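Local coordinates for protein Lmaj004091aaa (Leishmania major, PDB 1XTP) that probably transfers methyl groups from S-adenosyl-L-methionine to the N-terminal amino group of proteins that begin with an X-Pro-Lys sequence, at residues A62-L68 / G103-I107; W57-A62 / V125-E131. All coordinates share one frame; numbering follows the deposited sequence.

Contact 1. Residues A62-L68 / G103-I107. With SAI (S-adenosyl-L-homoselenocysteine), chain B.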
ATOM      1  N   ALA A  62       0.673  -4.147  18.401  1.00 28.60           N
ATOM      2  CA  ALA A  62      -0.111  -3.050  17.861  1.00 29.23           C
ATOM      3  C   ALA A  62       0.533  -1.767  18.383  1.00 28.44           C
ATOM      4  O   ALA A  62      -0.041  -1.061  19.191  1.00 26.18           O
ATOM      5  CB  ALA A  62      -1.607  -3.164  18.292  1.00 29.35           C
ATOM      6  N   THR A  63       1.737  -1.483  17.899  1.00 28.05           N
ATOM      7  CA  THR A  63       2.489  -0.301  18.305  1.00 27.17           C
ATOM      8  C   THR A  63       3.112   0.305  17.064  1.00 28.39           C
ATOM      9  O   THR A  63       3.226  -0.357  16.036  1.00 26.42           O
ATOM     10  CB  THR A  63       3.626  -0.664  19.279  1.00 27.19           C
ATOM     11  OG1 THR A  63       4.684  -1.282  18.556  1.00 28.19           O
ATOM     12  CG2 THR A  63       3.154  -1.623  20.331  1.00 29.74           C
ATOM     13  N   VAL A  64       3.540   1.559  17.160  1.00 30.53           N
ATOM     14  CA  VAL A  64       4.187   2.217  16.028  1.00 32.24           C
ATOM     15  C   VAL A  64       5.426   1.420  15.601  1.00 33.34           C
ATOM     16  O   VAL A  64       5.715   1.284  14.411  1.00 32.79           O
ATOM     17  CB  VAL A  64       4.556   3.688  16.361  1.00 33.04           C
ATOM     18  CG1 VAL A  64       5.430   4.304  15.275  1.00 34.75           C
ATOM     19  CG2 VAL A  64       3.296   4.497  16.507  1.00 37.24           C
ATOM     20  N   SER A  65       6.150   0.883  16.581  1.00 34.54           N
ATOM     21  CA  SER A  65       7.342   0.097  16.294  1.00 33.57           C
ATOM     22  C   SER A  65       6.954  -1.139  15.479  1.00 32.66           C
ATOM     23  O   SER A  65       7.642  -1.512  14.520  1.00 33.62           O
ATOM     24  CB  SER A  65       8.030  -0.315  17.582  1.00 33.41           C
ATOM     25  OG  SER A  65       9.259  -0.927  17.263  1.00 40.72           O
ATOM     26  N   GLY A  66       5.825  -1.737  15.851  1.00 29.62           N
ATOM     27  CA  GLY A  66       5.257  -2.870  15.132  1.00 30.46           C
ATOM     28  C   GLY A  66       4.894  -2.589  13.680  1.00 30.30           C
ATOM     29  O   GLY A  66       5.188  -3.383  12.804  1.00 29.65           O
ATOM     30  N   VAL A  67       4.244  -1.465  13.407  1.00 32.96           N
ATOM     31  CA  VAL A  67       3.848  -1.182  12.033  1.00 34.19           C
ATOM     32  C   VAL A  67       5.039  -0.701  11.209  1.00 31.85           C
ATOM     33  O   VAL A  67       5.021  -0.822   9.993  1.00 29.73           O
ATOM     34  CB  VAL A  67       2.622  -0.205  11.911  1.00 33.18           C
ATOM     35  CG1 VAL A  67       1.424  -0.798  12.605  1.00 33.95           C
ATOM     36  CG2 VAL A  67       2.926   1.181  12.439  1.00 31.90           C
ATOM     37  N   LEU A  68       6.067  -0.178  11.877  1.00 30.40           N
ATOM     38  CA  LEU A  68       7.221   0.375  11.191  1.00 28.64           C
ATOM     39  C   LEU A  68       8.398  -0.586  11.200  1.00 29.51           C
ATOM     40  O   LEU A  68       9.539  -0.190  10.932  1.00 27.05           O
ATOM     41  CB  LEU A  68       7.608   1.732  11.791  1.00 31.05           C
ATOM     42  CG  LEU A  68       6.617   2.888  11.631  1.00 32.83           C
ATOM     43  CD1 LEU A  68       7.266   4.179  12.058  1.00 34.47           C
ATOM     44  CD2 LEU A  68       6.103   3.004  10.200  1.00 36.82           C
ATOM     45  N   GLY A 103      -3.441  -0.470   9.972  1.00 27.21           N
ATOM     46  CA  GLY A 103      -2.754  -0.949  11.151  1.00 27.35           C
ATOM     47  C   GLY A 103      -3.358  -0.321  12.385  1.00 27.15           C
ATOM     48  O   GLY A 103      -4.557  -0.455  12.622  1.00 27.78           O
ATOM     49  N   ILE A 104      -2.537   0.373  13.166  1.00 27.53           N
ATOM     50  CA  ILE A 104      -3.027   1.047  14.387  1.00 30.20           C
ATOM     51  C   ILE A 104      -3.450   2.495  14.139  1.00 30.18           C
ATOM     52  O   ILE A 104      -3.617   3.254  15.095  1.00 29.39           O
ATOM     53  CB  ILE A 104      -1.983   1.038  15.533  1.00 29.92           C
ATOM     54  CG1 ILE A 104      -0.742   1.835  15.139  1.00 31.02           C
ATOM     55  CG2 ILE A 104      -1.634  -0.389  15.944  1.00 30.35           C
ATOM     56  CD1 ILE A 104       0.109   2.184  16.305  1.00 34.41           C
ATOM     57  N   GLY A 105      -3.574   2.881  12.866  1.00 30.17           N
ATOM     58  CA  GLY A 105      -4.082   4.207  12.488  1.00 29.20           C
ATOM     59  C   GLY A 105      -3.053   5.317  12.547  1.00 26.80           C
ATOM     60  O   GLY A 105      -3.408   6.479  12.745  1.00 25.77           O
ATOM     61  N   ARG A 106      -1.782   4.961  12.365  1.00 25.22           N
ATOM     62  CA  ARG A 106      -0.669   5.912  12.425  1.00 23.66           C
ATOM     63  C   ARG A 106      -0.775   7.069  11.431  1.00 23.58           C
ATOM     64  O   ARG A 106      -0.530   8.246  11.793  1.00 22.21           O
ATOM     65  CB  ARG A 106       0.652   5.170  12.174  1.00 25.38           C
ATOM     66  CG  ARG A 106       1.916   6.059  12.259  1.00 25.32           C
ATOM     67  CD  ARG A 106       3.169   5.272  11.815  1.00 26.79           C
ATOM     68  NE  ARG A 106       3.101   4.969  10.382  1.00 28.08           N
ATOM     69  CZ  ARG A 106       3.524   5.763   9.402  1.00 22.47           C
ATOM     70  NH1 ARG A 106       4.111   6.924   9.648  1.00 25.53           N
ATOM     71  NH2 ARG A 106       3.376   5.369   8.150  1.00 28.64           N
ATOM     72  N   ILE A 107      -1.090   6.745  10.173  1.00 20.83           N
ATOM     73  CA  ILE A 107      -1.225   7.762   9.164  1.00 24.93           C
ATOM     74  C   ILE A 107      -2.482   8.641   9.415  1.00 24.83           C
ATOM     75  O   ILE A 107      -2.437   9.872   9.273  1.00 25.83           O
ATOM     76  CB  ILE A 107      -1.218   7.149   7.726  1.00 28.57           C
ATOM     77  CG1 ILE A 107       0.118   6.426   7.467  1.00 29.87           C
ATOM     78  CG2 ILE A 107      -1.448   8.265   6.663  1.00 26.35           C
ATOM     79  CD1 ILE A 107       0.139   5.560   6.219  1.00 29.83           C
TER
HETATM   80  N   SAI B 401      -0.401   1.664   6.615  1.00 31.77           N
HETATM   81  CA  SAI B 401      -0.030   1.688   8.059  1.00 30.13           C
HETATM   82  CB  SAI B 401       0.376   0.302   8.516  1.00 31.24           C
HETATM   83  CG  SAI B 401       1.587  -0.308   7.826  1.00 31.74           C
HETATM   84 SE   SAI B 401       1.929  -2.099   8.571  0.85 32.69          SE
HETATM   85  C   SAI B 401       1.144   2.606   8.360  1.00 30.14           C
HETATM   86  O   SAI B 401       1.894   2.979   7.459  1.00 27.46           O
HETATM   87  OXT SAI B 401       1.384   2.961   9.514  1.00 29.66           O
HETATM   88  C5' SAI B 401       0.963  -3.118   7.182  1.00 32.32           C
HETATM   89  C4' SAI B 401      -0.520  -3.322   7.504  1.00 26.64           C
HETATM   90  O4' SAI B 401      -1.116  -3.956   6.411  1.00 26.96           O
HETATM   91  C3' SAI B 401      -0.801  -4.216   8.702  1.00 25.27           C
HETATM   92  O3' SAI B 401      -1.683  -3.585   9.592  1.00 24.13           O
HETATM   93  C2' SAI B 401      -1.452  -5.464   8.155  1.00 22.53           C
HETATM   94  O2' SAI B 401      -2.412  -6.023   9.041  1.00 22.49           O
HETATM   95  C1' SAI B 401      -2.071  -4.876   6.912  1.00 24.91           C
HETATM   96  N9  SAI B 401      -2.398  -5.842   5.873  1.00 26.98           N
HETATM   97  C8  SAI B 401      -1.754  -7.028   5.603  1.00 25.78           C
HETATM   98  N7  SAI B 401      -2.365  -7.600   4.570  1.00 20.23           N
HETATM   99  C5  SAI B 401      -3.386  -6.788   4.164  1.00 29.15           C
HETATM  100  C6  SAI B 401      -4.324  -6.893   3.139  1.00 26.42           C
HETATM  101  N6  SAI B 401      -4.318  -7.963   2.342  1.00 21.72           N
HETATM  102  N1  SAI B 401      -5.263  -5.889   2.967  1.00 26.22           N
HETATM  103  C2  SAI B 401      -5.288  -4.786   3.812  1.00 26.26           C
HETATM  104  N3  SAI B 401      -4.342  -4.688   4.818  1.00 25.90           N
HETATM  105  C4  SAI B 401      -3.412  -5.669   4.978  1.00 28.74           C

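Contact 2. Residues W57-A62 / V125-E131. With SAI (S-adenosyl-L-homoselenocysteine), chain B.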
ATOM      1  N   TRP A  57       0.916 -11.046  10.927  1.00 25.50           N
ATOM      2  CA  TRP A  57       0.537  -9.817  11.603  1.00 24.42           C
ATOM      3  C   TRP A  57      -0.231 -10.038  12.881  1.00 23.84           C
ATOM      4  O   TRP A  57      -0.268  -9.144  13.706  1.00 23.91           O
ATOM      5  CB  TRP A  57      -0.211  -8.887  10.667  1.00 24.52           C
ATOM      6  CG  TRP A  57       0.751  -8.158   9.797  1.00 25.79           C
ATOM      7  CD1 TRP A  57       1.122  -8.492   8.533  1.00 24.13           C
ATOM      8  CD2 TRP A  57       1.507  -6.996  10.146  1.00 21.59           C
ATOM      9  NE1 TRP A  57       2.030  -7.604   8.068  1.00 23.99           N
ATOM     10  CE2 TRP A  57       2.304  -6.680   9.041  1.00 19.24           C
ATOM     11  CE3 TRP A  57       1.584  -6.191  11.294  1.00 27.57           C
ATOM     12  CZ2 TRP A  57       3.151  -5.577   9.016  1.00 25.97           C
ATOM     13  CZ3 TRP A  57       2.442  -5.080  11.273  1.00 26.27           C
ATOM     14  CH2 TRP A  57       3.217  -4.793  10.143  1.00 26.85           C
ATOM     15  N   ARG A  58      -0.806 -11.233  13.051  1.00 21.94           N
ATOM     16  CA  ARG A  58      -1.584 -11.571  14.228  1.00 23.13           C
ATOM     17  C   ARG A  58      -0.775 -11.365  15.489  1.00 23.26           C
ATOM     18  O   ARG A  58      -1.315 -10.951  16.495  1.00 25.93           O
ATOM     19  CB  ARG A  58      -2.057 -13.035  14.158  1.00 23.92           C
ATOM     20  CG  ARG A  58      -2.985 -13.460  15.271  1.00 26.44           C
ATOM     21  CD  ARG A  58      -3.452 -14.918  15.144  1.00 26.75           C
ATOM     22  NE  ARG A  58      -2.325 -15.830  15.261  1.00 22.63           N
ATOM     23  CZ  ARG A  58      -1.754 -16.176  16.404  1.00 24.69           C
ATOM     24  NH1 ARG A  58      -2.209 -15.733  17.567  1.00 27.31           N
ATOM     25  NH2 ARG A  58      -0.709 -16.986  16.379  1.00 29.15           N
ATOM     26  N   THR A  59       0.512 -11.688  15.432  1.00 25.87           N
ATOM     27  CA  THR A  59       1.409 -11.557  16.582  1.00 29.13           C
ATOM     28  C   THR A  59       2.349 -10.326  16.547  1.00 29.68           C
ATOM     29  O   THR A  59       3.205 -10.168  17.399  1.00 32.47           O
ATOM     30  CB  THR A  59       2.230 -12.845  16.749  1.00 30.35           C
ATOM     31  OG1 THR A  59       2.734 -13.263  15.468  1.00 29.82           O
ATOM     32  CG2 THR A  59       1.328 -13.946  17.343  1.00 30.46           C
ATOM     33  N   VAL A  60       2.167  -9.427  15.602  1.00 31.63           N
ATOM     34  CA  VAL A  60       2.937  -8.166  15.624  1.00 29.65           C
ATOM     35  C   VAL A  60       2.294  -7.244  16.666  1.00 31.60           C
ATOM     36  O   VAL A  60       1.067  -7.085  16.663  1.00 30.15           O
ATOM     37  CB  VAL A  60       2.945  -7.507  14.247  1.00 28.23           C
ATOM     38  CG1 VAL A  60       3.671  -6.129  14.263  1.00 25.07           C
ATOM     39  CG2 VAL A  60       3.607  -8.432  13.237  1.00 26.58           C
ATOM     40  N   PRO A  61       3.101  -6.654  17.582  1.00 29.48           N
ATOM     41  CA  PRO A  61       2.515  -5.698  18.521  1.00 30.97           C
ATOM     42  C   PRO A  61       1.789  -4.572  17.813  1.00 27.03           C
ATOM     43  O   PRO A  61       2.223  -4.119  16.737  1.00 26.31           O
ATOM     44  CB  PRO A  61       3.735  -5.139  19.265  1.00 32.33           C
ATOM     45  CG  PRO A  61       4.714  -6.199  19.191  1.00 32.67           C
ATOM     46  CD  PRO A  61       4.545  -6.793  17.816  1.00 29.68           C
ATOM     47  N   ALA A  62       0.673  -4.147  18.401  1.00 28.60           N
ATOM     48  CA  ALA A  62      -0.111  -3.050  17.861  1.00 29.23           C
ATOM     49  C   ALA A  62       0.533  -1.767  18.383  1.00 28.44           C
ATOM     50  O   ALA A  62      -0.041  -1.061  19.191  1.00 26.18           O
ATOM     51  CB  ALA A  62      -1.607  -3.164  18.292  1.00 29.35           C
ATOM     52  N   VAL A 125      -6.605  -7.010  10.368  1.00 25.47           N
ATOM     53  CA  VAL A 125      -6.164  -7.615  11.627  1.00 26.73           C
ATOM     54  C   VAL A 125      -6.829  -6.974  12.820  1.00 26.15           C
ATOM     55  O   VAL A 125      -6.680  -5.782  13.071  1.00 24.32           O
ATOM     56  CB  VAL A 125      -4.636  -7.584  11.787  1.00 24.76           C
ATOM     57  CG1 VAL A 125      -4.230  -8.214  13.090  1.00 26.77           C
ATOM     58  CG2 VAL A 125      -4.007  -8.341  10.608  1.00 29.72           C
ATOM     59  N   LYS A 126      -7.536  -7.814  13.565  1.00 26.53           N
ATOM     60  CA  LYS A 126      -8.463  -7.396  14.612  1.00 28.05           C
ATOM     61  C   LYS A 126      -7.790  -6.613  15.727  1.00 26.06           C
ATOM     62  O   LYS A 126      -8.276  -5.554  16.114  1.00 24.48           O
ATOM     63  CB  LYS A 126      -9.170  -8.633  15.195  1.00 30.30           C
ATOM     64  CG  LYS A 126     -10.348  -8.325  16.091  1.00 32.86           C
ATOM     65  N   HIS A 127      -6.665  -7.101  16.240  1.00 26.37           N
ATOM     66  CA  HIS A 127      -6.011  -6.372  17.332  1.00 25.88           C
ATOM     67  C   HIS A 127      -5.343  -5.078  16.861  1.00 24.99           C
ATOM     68  O   HIS A 127      -5.082  -4.194  17.674  1.00 25.38           O
ATOM     69  CB  HIS A 127      -5.027  -7.250  18.097  1.00 26.20           C
ATOM     70  CG  HIS A 127      -3.696  -7.386  17.439  1.00 27.42           C
ATOM     71  ND1 HIS A 127      -3.498  -8.168  16.326  1.00 27.08           N
ATOM     72  CD2 HIS A 127      -2.490  -6.848  17.751  1.00 30.25           C
ATOM     73  CE1 HIS A 127      -2.225  -8.109  15.978  1.00 27.33           C
ATOM     74  NE2 HIS A 127      -1.592  -7.318  16.827  1.00 28.92           N
HETATM   75  N   MSE A 128      -5.065  -4.971  15.563  1.00 24.66           N
HETATM   76  CA  MSE A 128      -4.549  -3.719  14.990  1.00 25.22           C
HETATM   77  C   MSE A 128      -5.682  -2.691  14.915  1.00 25.05           C
HETATM   78  O   MSE A 128      -5.529  -1.545  15.348  1.00 23.92           O
HETATM   79  CB  MSE A 128      -3.957  -3.935  13.594  1.00 27.63           C
HETATM   80  CG  MSE A 128      -2.822  -4.945  13.503  1.00 34.64           C
HETATM   81 SE   MSE A 128      -1.237  -4.338  14.455  0.85 45.62          SE
HETATM   82  CE  MSE A 128      -0.872  -2.848  13.483  1.00 46.22           C
ATOM     83  N   LEU A 129      -6.821  -3.114  14.370  1.00 25.93           N
ATOM     84  CA  LEU A 129      -7.982  -2.235  14.219  1.00 27.96           C
ATOM     85  C   LEU A 129      -8.559  -1.767  15.559  1.00 25.98           C
ATOM     86  O   LEU A 129      -8.985  -0.617  15.697  1.00 25.05           O
ATOM     87  CB  LEU A 129      -9.066  -2.934  13.398  1.00 27.79           C
ATOM     88  CG  LEU A 129     -10.295  -2.112  12.971  1.00 28.39           C
ATOM     89  CD1 LEU A 129      -9.899  -0.912  12.148  1.00 30.47           C
ATOM     90  CD2 LEU A 129     -11.247  -2.986  12.164  1.00 32.78           C
ATOM     91  N   GLU A 130      -8.578  -2.671  16.528  1.00 26.84           N
ATOM     92  CA  GLU A 130      -9.040  -2.367  17.884  1.00 29.29           C
ATOM     93  C   GLU A 130      -8.172  -1.324  18.563  1.00 27.41           C
ATOM     94  O   GLU A 130      -8.673  -0.426  19.213  1.00 27.64           O
ATOM     95  CB  GLU A 130      -9.091  -3.645  18.743  1.00 31.02           C
ATOM     96  CG  GLU A 130     -10.276  -4.575  18.425  1.00 39.66           C
ATOM     97  CD  GLU A 130     -11.628  -3.842  18.431  1.00 45.21           C
ATOM     98  OE1 GLU A 130     -11.941  -3.173  19.450  1.00 48.06           O
ATOM     99  OE2 GLU A 130     -12.358  -3.928  17.410  1.00 44.77           O
ATOM    100  N   GLU A 131      -6.867  -1.455  18.413  1.00 27.46           N
ATOM    101  CA  GLU A 131      -5.948  -0.465  18.943  1.00 28.36           C
ATOM    102  C   GLU A 131      -6.090   0.902  18.257  1.00 28.98           C
ATOM    103  O   GLU A 131      -6.005   1.936  18.921  1.00 29.96           O
ATOM    104  CB  GLU A 131      -4.519  -0.986  18.826  1.00 26.53           C
ATOM    105  CG  GLU A 131      -3.466  -0.017  19.306  1.00 31.24           C
ATOM    106  CD  GLU A 131      -3.606   0.356  20.774  1.00 33.41           C
ATOM    107  OE1 GLU A 131      -4.202  -0.414  21.554  1.00 33.61           O
ATOM    108  OE2 GLU A 131      -3.086   1.430  21.149  1.00 37.94           O
TER
HETATM  109  N   SAI B 401      -0.401   1.664   6.615  1.00 31.77           N
HETATM  110  CA  SAI B 401      -0.030   1.688   8.059  1.00 30.13           C
HETATM  111  CB  SAI B 401       0.376   0.302   8.516  1.00 31.24           C
HETATM  112  CG  SAI B 401       1.587  -0.308   7.826  1.00 31.74           C
HETATM  113 SE   SAI B 401       1.929  -2.099   8.571  0.85 32.69          SE
HETATM  114  C   SAI B 401       1.144   2.606   8.360  1.00 30.14           C
HETATM  115  O   SAI B 401       1.894   2.979   7.459  1.00 27.46           O
HETATM  116  OXT SAI B 401       1.384   2.961   9.514  1.00 29.66           O
HETATM  117  C5' SAI B 401       0.963  -3.118   7.182  1.00 32.32           C
HETATM  118  C4' SAI B 401      -0.520  -3.322   7.504  1.00 26.64           C
HETATM  119  O4' SAI B 401      -1.116  -3.956   6.411  1.00 26.96           O
HETATM  120  C3' SAI B 401      -0.801  -4.216   8.702  1.00 25.27           C
HETATM  121  O3' SAI B 401      -1.683  -3.585   9.592  1.00 24.13           O
HETATM  122  C2' SAI B 401      -1.452  -5.464   8.155  1.00 22.53           C
HETATM  123  O2' SAI B 401      -2.412  -6.023   9.041  1.00 22.49           O
HETATM  124  C1' SAI B 401      -2.071  -4.876   6.912  1.00 24.91           C
HETATM  125  N9  SAI B 401      -2.398  -5.842   5.873  1.00 26.98           N
HETATM  126  C8  SAI B 401      -1.754  -7.028   5.603  1.00 25.78           C
HETATM  127  N7  SAI B 401      -2.365  -7.600   4.570  1.00 20.23           N
HETATM  128  C5  SAI B 401      -3.386  -6.788   4.164  1.00 29.15           C
HETATM  129  C6  SAI B 401      -4.324  -6.893   3.139  1.00 26.42           C
HETATM  130  N6  SAI B 401      -4.318  -7.963   2.342  1.00 21.72           N
HETATM  131  N1  SAI B 401      -5.263  -5.889   2.967  1.00 26.22           N
HETATM  132  C2  SAI B 401      -5.288  -4.786   3.812  1.00 26.26           C
HETATM  133  N3  SAI B 401      -4.342  -4.688   4.818  1.00 25.90           N
HETATM  134  C4  SAI B 401      -3.412  -5.669   4.978  1.00 28.74           C

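Contact 1. Residues A62-L68 / G103-I107
The guanidinium group of Arg-106 is covered on one face by Leu-68, whose CD2 lies 3.6 Å from NE and sits toward the rim of the group. At its edge stands the carboxylate of the bound S-adenosyl-L-homoselenocysteine. Arg-106 NE gives a hydrogen bond to OXT of the ligand at 2.8 Å, and Arg-106 NH2 gives a straighter one, 170° at the hydrogen, to its O. Two separate N-H groups therefore hold the two carboxylate oxygens, which limits rotation of the amino acid end. The arginine chain runs out extended and then bends at chi3 (68°), which turns the guanidinium toward the carboxylate. At NH1, a salt bridge to Asp-78 and a hydrogen bond with His-75 hold the other end of the guanidinium. Val-67 packs alongside both the arginine and the ligand. Its CG2 is 4.1 Å from Arg-106 CD and also approaches the ligand OXT.

Residues 103-107 belong to the glycine-rich loop after strand 96-100 of the Rossmann-like methyltransferase fold, and they lead into helix 106-115. Gly-103 and Gly-105 both have positive phi. Gly-103 CA lies 4.4 Å from Val-67 CG1.

Ile-104 reaches from this loop to the start of the short helix 64-67. Its CG1 lies between the backbone N and the carbonyl carbon (chi1 64°), and its two ends touch different residues. CG2 packs on Ala-62, 3.6 Å from CB. CD1 lies over the peptide between Thr-63 and Val-64, 3.6 Å from Val-64 N, and meets Val-64 CG2 with the side chains crossing at about a right angle. Thr-63 caps the short helix: its OG1 accepts from Gly-66 N at 3.0 Å.

Contact 2. Residues W57-A62 / V125-E131
This contact forms part of the cofactor pocket of the Rossmann-like methyltransferase fold, on the side of the ribose. It joins the end of helix 49-58 and the loop after it to the start of helix 126-135, which follows strand 118-123. Trp-57 and Val-125 meet here, with Trp-57 CB 3.8 Å from Val-125 CG2. Both also touch the bound S-adenosyl-L-homoselenocysteine. Val-125 CG2 lies 3.2 Å from the ribose O2'. The indole lies flat against the ligand, with C3' of the ribose over the ring centre. The far end of the ring reaches the selenium: Trp-57 CH2 is 3.4 Å from SE of the ligand. Val-60 CG2 covers the opposite face toward its rim, so the indole is held between Val-60, in the loop that follows, and the ligand. Its NE1 is hydrogen-bonded to Tyr-170, whose ring is nearly perpendicular to the indole.

On the outer side, His-127 turns its ring edge to the backbone of the loop. CG takes the position between the backbone N and the carbonyl carbon (chi1 81°), and this points the imidazole across to residues 57-60. CE1 is close to two carbonyls: Trp-57 O near the ring plane, and Arg-58 O obliquely.

Ala-62 packs on the start of helix 126-135, against His-127, Met-128 and Glu-131. Its CB is 3.7 Å from Glu-131 CB. The selenium of selenomethionine Met-128 lies 3.8 Å from Ala-62 CA, brought there by the bend at chi2; the bend at chi3 then turns CE toward the ligand O3'. The carboxylate of Glu-131 pairs with Arg-134 in a salt bridge. The one hydrogen bond between the segments runs from His-127 NE2 to Val-60 O, at 2.7 Å and 167° at the hydrogen, with the oxygen only 5° out of the ring plane.

Following the chain from the N terminus, helix 49-58 is the first element of these contacts and leads through residues 57-62 into the short helix 64-67. The chain then passes through helix 75-87 and strand 96-100 to residues 103-107, where contact 1 closes the inner loop. After helix 106-115 and strand 118-123 it reaches residues 125-131, and contact 2 closes the wider loop around the first. The two contacts share Ala-62. They also meet at Met-128 CE, which packs against Val-67 CG1, Gly-103 CA and Ile-104 CG2. Together they tie the segment before the central sheet to the loop and helix starts that follow neighbouring parallel strands 96-100 and 118-123, and both touch the bound ligand.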